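Local coordinates for hemoglobin-like protein (PDB 4NK2) that binds heme and, as a group II truncated hemoglobin, probably binds and carries oxygen, at residues Ser51-Gly59 against Val148-Glu156; Cys140-Val148 against Ser185-Ser193. One frame throughout, in Å; residues are numbered along the deposited sequence.

Contact 2 uses the end of helix 131-147 and contact 1 the loop that follows it; their segments meet end to end at Val148, on which neither contact depends. Along the chain the segments alternate: 51-59, 140-148, 148-156 and then 185-193. Contact 1 brings the start of helix 53-75 against the turn that leads into helix 155-165, whereas contact 2 lays the C-terminal helix 184-192 on the last two turns of helix 131-147. Their centres are 13 Å apart, and they meet directly where Leu155 packs on both Leu145 and Phe191. The end of helix 131-147 and the loop leading into helix 155-165 are thus packed from helix 53-75 and from helix 184-192.

Contact 1 (Ser51-Gly59 against Val148-Glu156); sequences SKKVYLAAG and VHFPLSVLE
Apolar side chains carry this contact, with Val54, Ala57 and Ala58 of one helix fitting against Phe150, Pro151 and Val154. The two methyl groups of Val54 serve different partners. Val54 CG1, anti to the backbone N (chi1 177°), meets the edge of the Phe150 ring near its plane, 3.7 Å from Phe150 CZ, while Val54 CG2 lies 4.0 Å from Val154 CB. One turn on, Ala57 CB touches both methyls of Val154, the nearer being Val154 CG2 at 3.9 Å. Ala58 CB approaches Phe150 CE1 obliquely at 4.0 Å.

Pro151 adds contacts to backbone atoms. Pro151 CG lies 3.8 Å from Ala57 O and also touches Ala58 CA, so the small residues let the proline ring come close to the helix. Pro151 CD in turn covers one face of the Phe150 ring near its rim, and Val154 O lies at the edge of that ring, in its plane.

Polar bonds shape the loop that presents these groups. A Schellman motif at His149 ends the preceding helix, Val154 N bonds to Pro151 O (3.2 Å), and Val154 occupies the N-cap position before helix 155-165. Nearby, Ser51 N is held by Glu157. Packing of the first helical turns against the corner between the probable G and H helices belongs to the compact 2-on-2 globin fold of truncated hemoglobins, here away from the heme.

Contact 2 (Cys140-Val148 against Ser185-Ser193); sequences CYKHALKDV and SEIQDFFVS
An aromatic and cation-pi contact, built on Phe190 and Phe191 against Lys142 and Lys146, joins the C-terminal helix to the end of helix 131-147. The axes of helix segments 140-147 and 185-192 approach to 10.0 Å, crossing at -35°. Two lysines clasp the Phe190 ring. Lys142, bent at chi3 (72°), sets CE over the centre of one face with NZ 4.6 Å from the ring centroid, whereas the extended Lys146 runs over the opposite face, its CD nearer the rim and 3.5 Å from Phe190 CZ. Both ammonium groups are in cation-pi position, and Lys146 NZ also gives a 2.8 Å hydrogen bond to Phe190 O, almost straight in line with the carbonyl bond. Helix 184-192 follows the probable H helix (155-165), consistent with a C-terminal extension of the truncated globin fold; its backbone bonding is irregular, with a kink at Asp189 and Phe190. His143, whose ND1 is tied to Ala139 O, turns its ring face to the edge of Phe190, with planes at 73°. Beside Phe190, the edge of Phe191 meets Lys146 CB and Lys142 O, the latter 3.4 Å from Phe191 CE1. Leu145 CB packs 3.8 Å from Phe191 CE1. Ile187 CG2 lies 4.0 Å from Lys142 CD, and the Ile187 side chain also touches Trp159.

Contact 1 (Ser51-Gly59 against Val148-Glu156)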
# COMPACT_ATOMS: atom_id res chain seq x y z
N SER A 51 -6.95 5.30 27.84
CA SER A 51 -6.56 5.00 29.21
C SER A 51 -7.57 4.03 29.79
O SER A 51 -8.66 3.85 29.22
CB SER A 51 -6.53 6.27 30.06
OG SER A 51 -7.81 6.84 30.15
N LYS A 52 -7.22 3.42 30.92
CA LYS A 52 -8.10 2.46 31.60
C LYS A 52 -9.44 3.07 32.01
O LYS A 52 -10.39 2.34 32.30
CB LYS A 52 -7.40 1.89 32.83
CG LYS A 52 -8.21 0.83 33.58
CD LYS A 52 -7.30 0.06 34.56
CE LYS A 52 -8.04 -1.05 35.30
NZ LYS A 52 -7.15 -1.74 36.29
N LYS A 53 -9.52 4.39 32.03
CA LYS A 53 -10.77 5.06 32.31
C LYS A 53 -11.88 4.61 31.38
O LYS A 53 -13.01 4.58 31.77
CB LYS A 53 -10.61 6.58 32.23
CG LYS A 53 -9.62 7.15 33.20
CD LYS A 53 -9.71 8.65 33.28
CE LYS A 53 -9.56 9.30 31.93
NZ LYS A 53 -8.15 9.69 31.65
N VAL A 54 -11.54 4.27 30.15
CA VAL A 54 -12.55 3.85 29.18
C VAL A 54 -13.26 2.59 29.66
O VAL A 54 -14.49 2.53 29.68
CB VAL A 54 -11.95 3.62 27.78
CG1 VAL A 54 -13.02 3.13 26.81
CG2 VAL A 54 -11.35 4.92 27.25
N TYR A 55 -12.48 1.58 30.05
CA TYR A 55 -13.03 0.34 30.59
C TYR A 55 -13.83 0.60 31.86
O TYR A 55 -14.87 -0.01 32.10
CB TYR A 55 -11.91 -0.64 30.91
CG TYR A 55 -12.34 -1.89 31.65
CD1 TYR A 55 -13.08 -2.88 31.02
CD2 TYR A 55 -11.97 -2.09 32.98
CE1 TYR A 55 -13.47 -4.04 31.70
CE2 TYR A 55 -12.34 -3.23 33.66
CZ TYR A 55 -13.08 -4.20 33.02
OH TYR A 55 -13.44 -5.34 33.71
N LEU A 56 -13.32 1.51 32.69
CA LEU A 56 -13.99 1.85 33.94
C LEU A 56 -15.36 2.48 33.67
O LEU A 56 -16.35 2.11 34.30
CB LEU A 56 -13.10 2.80 34.75
CG LEU A 56 -12.25 2.22 35.89
CD1 LEU A 56 -12.14 0.73 35.85
CD2 LEU A 56 -10.87 2.84 35.90
N ALA A 57 -15.41 3.41 32.72
CA ALA A 57 -16.66 4.09 32.37
C ALA A 57 -17.65 3.19 31.62
O ALA A 57 -18.85 3.20 31.90
CB ALA A 57 -16.37 5.35 31.55
N ALA A 58 -17.16 2.41 30.69
CA ALA A 58 -18.05 1.63 29.83
C ALA A 58 -18.41 0.25 30.35
O ALA A 58 -19.54 -0.18 30.24
CB ALA A 58 -17.46 1.52 28.44
N GLY A 59 -17.44 -0.46 30.90
CA GLY A 59 -17.64 -1.81 31.37
C GLY A 59 -17.46 -2.80 30.24
O GLY A 59 -17.62 -2.45 29.10
N VAL A 148 -25.05 2.60 20.75
CA VAL A 148 -24.96 1.90 22.03
C VAL A 148 -24.80 2.87 23.20
O VAL A 148 -24.60 2.45 24.34
CB VAL A 148 -23.79 0.88 22.06
CG1 VAL A 148 -23.87 -0.08 20.87
CG2 VAL A 148 -22.44 1.60 22.07
N HIS A 149 -24.87 4.17 22.91
CA HIS A 149 -24.77 5.19 23.95
C HIS A 149 -23.47 5.07 24.75
O HIS A 149 -23.46 5.11 25.99
CB HIS A 149 -25.99 5.12 24.89
CG HIS A 149 -27.28 4.92 24.16
ND1 HIS A 149 -27.69 5.74 23.12
CD2 HIS A 149 -28.25 3.98 24.29
CE1 HIS A 149 -28.85 5.30 22.65
NE2 HIS A 149 -29.21 4.25 23.35
N PHE A 150 -22.36 4.94 24.02
CA PHE A 150 -21.04 4.95 24.63
C PHE A 150 -20.93 6.20 25.51
O PHE A 150 -21.32 7.29 25.09
CB PHE A 150 -19.97 4.96 23.55
CG PHE A 150 -18.64 4.46 24.02
CD1 PHE A 150 -18.41 3.09 24.15
CD2 PHE A 150 -17.61 5.35 24.31
CE1 PHE A 150 -17.18 2.62 24.56
CE2 PHE A 150 -16.37 4.89 24.72
CZ PHE A 150 -16.15 3.52 24.85
N PRO A 151 -20.41 6.04 26.73
CA PRO A 151 -20.41 7.13 27.71
C PRO A 151 -19.71 8.38 27.17
O PRO A 151 -18.60 8.31 26.63
CB PRO A 151 -19.62 6.55 28.89
CG PRO A 151 -19.74 5.04 28.73
CD PRO A 151 -19.77 4.81 27.24
N LEU A 152 -20.36 9.54 27.32
CA LEU A 152 -19.85 10.75 26.68
C LEU A 152 -18.48 11.16 27.22
O LEU A 152 -17.71 11.83 26.53
CB LEU A 152 -20.86 11.89 26.83
CG LEU A 152 -22.18 11.72 26.06
CD1 LEU A 152 -23.19 12.80 26.44
CD2 LEU A 152 -21.96 11.71 24.54
N SER A 153 -18.16 10.75 28.45
CA SER A 153 -16.91 11.15 29.09
C SER A 153 -15.67 10.58 28.41
O SER A 153 -14.59 11.16 28.48
CB SER A 153 -16.90 10.71 30.55
OG SER A 153 -16.99 9.30 30.64
N VAL A 154 -15.83 9.44 27.74
CA VAL A 154 -14.66 8.75 27.16
C VAL A 154 -14.79 8.51 25.66
O VAL A 154 -13.92 7.89 25.04
CB VAL A 154 -14.43 7.41 27.85
CG1 VAL A 154 -13.93 7.65 29.27
CG2 VAL A 154 -15.73 6.63 27.88
N LEU A 155 -15.86 9.02 25.08
CA LEU A 155 -16.09 8.90 23.66
C LEU A 155 -14.94 9.46 22.83
O LEU A 155 -14.50 8.83 21.89
CB LEU A 155 -17.38 9.63 23.32
CG LEU A 155 -18.01 9.39 21.96
CD1 LEU A 155 -17.99 7.94 21.58
CD2 LEU A 155 -19.40 9.92 22.00
N GLU A 156 -14.46 10.64 23.17
CA GLU A 156 -13.41 11.25 22.35
C GLU A 156 -12.12 10.44 22.43
O GLU A 156 -11.47 10.22 21.42
CB GLU A 156 -13.14 12.71 22.75
CG GLU A 156 -12.02 13.36 21.92
CD GLU A 156 -11.92 14.87 22.13
OE1 GLU A 156 -12.37 15.37 23.19
OE2 GLU A 156 -11.38 15.57 21.24

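Contact 2 (Cys140-Val148 against Ser185-Ser193)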
# COMPACT_ATOMS: atom_id res chain seq x y z
N CYS A 140 -18.91 3.34 10.18
CA CYS A 140 -19.64 2.29 10.87
C CYS A 140 -19.40 2.34 12.37
O CYS A 140 -20.28 1.97 13.16
CB CYS A 140 -19.24 0.91 10.34
SG CYS A 140 -19.89 0.56 8.69
N TYR A 141 -18.20 2.75 12.77
CA TYR A 141 -17.89 2.80 14.20
C TYR A 141 -18.53 4.02 14.84
O TYR A 141 -19.04 3.95 15.97
CB TYR A 141 -16.38 2.82 14.42
CG TYR A 141 -15.91 1.76 15.38
CD1 TYR A 141 -14.86 0.91 15.05
CD2 TYR A 141 -16.49 1.62 16.64
CE1 TYR A 141 -14.40 -0.05 15.92
CE2 TYR A 141 -16.04 0.65 17.52
CZ TYR A 141 -15.00 -0.18 17.15
OH TYR A 141 -14.54 -1.16 18.02
N LYS A 142 -18.50 5.14 14.13
CA LYS A 142 -19.19 6.36 14.61
C LYS A 142 -20.64 6.04 14.93
O LYS A 142 -21.15 6.37 16.02
CB LYS A 142 -19.11 7.47 13.55
CG LYS A 142 -19.72 8.81 14.01
CD LYS A 142 -19.77 9.84 12.87
CE LYS A 142 -20.82 9.49 11.84
NZ LYS A 142 -20.96 10.55 10.79
N HIS A 143 -21.33 5.39 14.00
CA HIS A 143 -22.72 4.99 14.27
C HIS A 143 -22.88 4.01 15.42
O HIS A 143 -23.78 4.18 16.26
CB HIS A 143 -23.40 4.47 13.00
CG HIS A 143 -23.75 5.55 12.04
ND1 HIS A 143 -22.91 5.94 11.01
CD2 HIS A 143 -24.82 6.38 11.98
CE1 HIS A 143 -23.47 6.94 10.35
NE2 HIS A 143 -24.63 7.22 10.92
N ALA A 144 -22.02 2.99 15.49
CA ALA A 144 -22.08 2.05 16.62
C ALA A 144 -21.94 2.79 17.95
O ALA A 144 -22.69 2.52 18.90
CB ALA A 144 -21.01 0.95 16.50
N LEU A 145 -20.97 3.69 18.04
CA LEU A 145 -20.70 4.43 19.28
C LEU A 145 -21.95 5.15 19.75
O LEU A 145 -22.29 5.13 20.93
CB LEU A 145 -19.55 5.42 19.07
CG LEU A 145 -18.16 4.76 19.05
CD1 LEU A 145 -17.08 5.69 18.50
CD2 LEU A 145 -17.81 4.30 20.45
N LYS A 146 -22.65 5.79 18.81
CA LYS A 146 -23.90 6.49 19.15
C LYS A 146 -25.02 5.49 19.47
O LYS A 146 -25.77 5.68 20.45
CB LYS A 146 -24.34 7.42 18.00
CG LYS A 146 -25.71 8.04 18.25
CD LYS A 146 -25.97 9.26 17.37
CE LYS A 146 -27.12 10.08 17.97
NZ LYS A 146 -27.41 11.33 17.22
N ASP A 147 -25.12 4.46 18.65
CA ASP A 147 -26.17 3.46 18.77
C ASP A 147 -26.21 2.81 20.15
O ASP A 147 -27.26 2.50 20.65
CB ASP A 147 -26.00 2.36 17.71
OD1 ASP A 147 -25.70 2.20 15.35
OD2 ASP A 147 -26.98 3.83 16.07
N VAL A 148 -25.05 2.60 20.75
CA VAL A 148 -24.96 1.90 22.03
C VAL A 148 -24.80 2.87 23.20
O VAL A 148 -24.60 2.45 24.34
CB VAL A 148 -23.79 0.88 22.06
CG1 VAL A 148 -23.87 -0.08 20.87
CG2 VAL A 148 -22.44 1.60 22.07
N SER A 185 -13.75 16.84 16.60
CA SER A 185 -14.50 18.08 16.46
C SER A 185 -15.43 18.06 15.24
O SER A 185 -16.50 18.66 15.26
CB SER A 185 -13.54 19.27 16.37
OG SER A 185 -12.69 19.13 15.24
N GLU A 186 -15.02 17.36 14.20
CA GLU A 186 -15.83 17.25 12.99
C GLU A 186 -17.11 16.46 13.21
O GLU A 186 -18.07 16.64 12.51
CB GLU A 186 -15.03 16.59 11.88
CG GLU A 186 -15.77 16.43 10.58
CD GLU A 186 -14.91 15.81 9.51
OE1 GLU A 186 -13.69 15.83 9.65
OE2 GLU A 186 -15.46 15.30 8.53
N ILE A 187 -17.10 15.57 14.19
CA ILE A 187 -18.24 14.68 14.42
C ILE A 187 -18.89 14.80 15.80
O ILE A 187 -19.84 14.08 16.09
CB ILE A 187 -17.84 13.19 14.23
CG1 ILE A 187 -16.84 12.77 15.30
CG2 ILE A 187 -17.26 12.97 12.83
CD1 ILE A 187 -16.37 11.31 15.17
N GLN A 188 -18.39 15.71 16.64
CA GLN A 188 -18.86 15.75 18.02
C GLN A 188 -20.34 16.07 18.14
O GLN A 188 -21.02 15.54 19.03
CB GLN A 188 -18.01 16.71 18.88
CG GLN A 188 -17.96 18.15 18.38
CD GLN A 188 -16.92 18.96 19.13
OE1 GLN A 188 -16.46 18.57 20.21
NE2 GLN A 188 -16.54 20.09 18.55
N ASP A 189 -20.84 16.92 17.25
CA ASP A 189 -22.25 17.30 17.29
C ASP A 189 -23.14 16.10 17.03
O ASP A 189 -24.19 15.94 17.65
CB ASP A 189 -22.53 18.42 16.28
CG ASP A 189 -21.91 19.74 16.69
OD1 ASP A 189 -22.11 20.74 15.96
OD2 ASP A 189 -21.23 19.80 17.75
N PHE A 190 -22.70 15.23 16.12
CA PHE A 190 -23.47 14.05 15.77
C PHE A 190 -23.83 13.19 16.98
O PHE A 190 -24.92 12.61 17.04
CB PHE A 190 -22.69 13.20 14.75
CG PHE A 190 -23.18 11.79 14.63
CD1 PHE A 190 -24.28 11.49 13.83
CD2 PHE A 190 -22.52 10.76 15.28
CE1 PHE A 190 -24.73 10.17 13.71
CE2 PHE A 190 -22.97 9.44 15.18
CZ PHE A 190 -24.08 9.15 14.37
N PHE A 191 -22.92 13.09 17.95
CA PHE A 191 -23.14 12.18 19.08
C PHE A 191 -24.16 12.71 20.06
O PHE A 191 -24.68 11.97 20.89
CB PHE A 191 -21.83 11.91 19.82
CG PHE A 191 -20.87 11.08 19.03
CD1 PHE A 191 -21.17 9.77 18.71
CD2 PHE A 191 -19.67 11.62 18.60
CE1 PHE A 191 -20.29 9.00 17.99
CE2 PHE A 191 -18.78 10.86 17.88
CZ PHE A 191 -19.09 9.54 17.57
N VAL A 192 -24.44 14.00 19.95
CA VAL A 192 -25.22 14.69 20.96
C VAL A 192 -26.50 15.21 20.30
O VAL A 192 -27.32 15.90 20.91
CB VAL A 192 -24.33 15.76 21.63
CG1 VAL A 192 -24.81 17.14 21.35
CG2 VAL A 192 -24.19 15.47 23.11
N SER A 193 -26.65 14.81 19.05
CA SER A 193 -27.89 14.85 18.31
C SER A 193 -27.75 15.60 17.01
O SER A 193 -27.69 14.99 15.96
CB SER A 193 -29.03 15.41 19.13
OG SER A 193 -30.24 14.75 18.81
OXT SER A 193 -27.64 16.83 17.01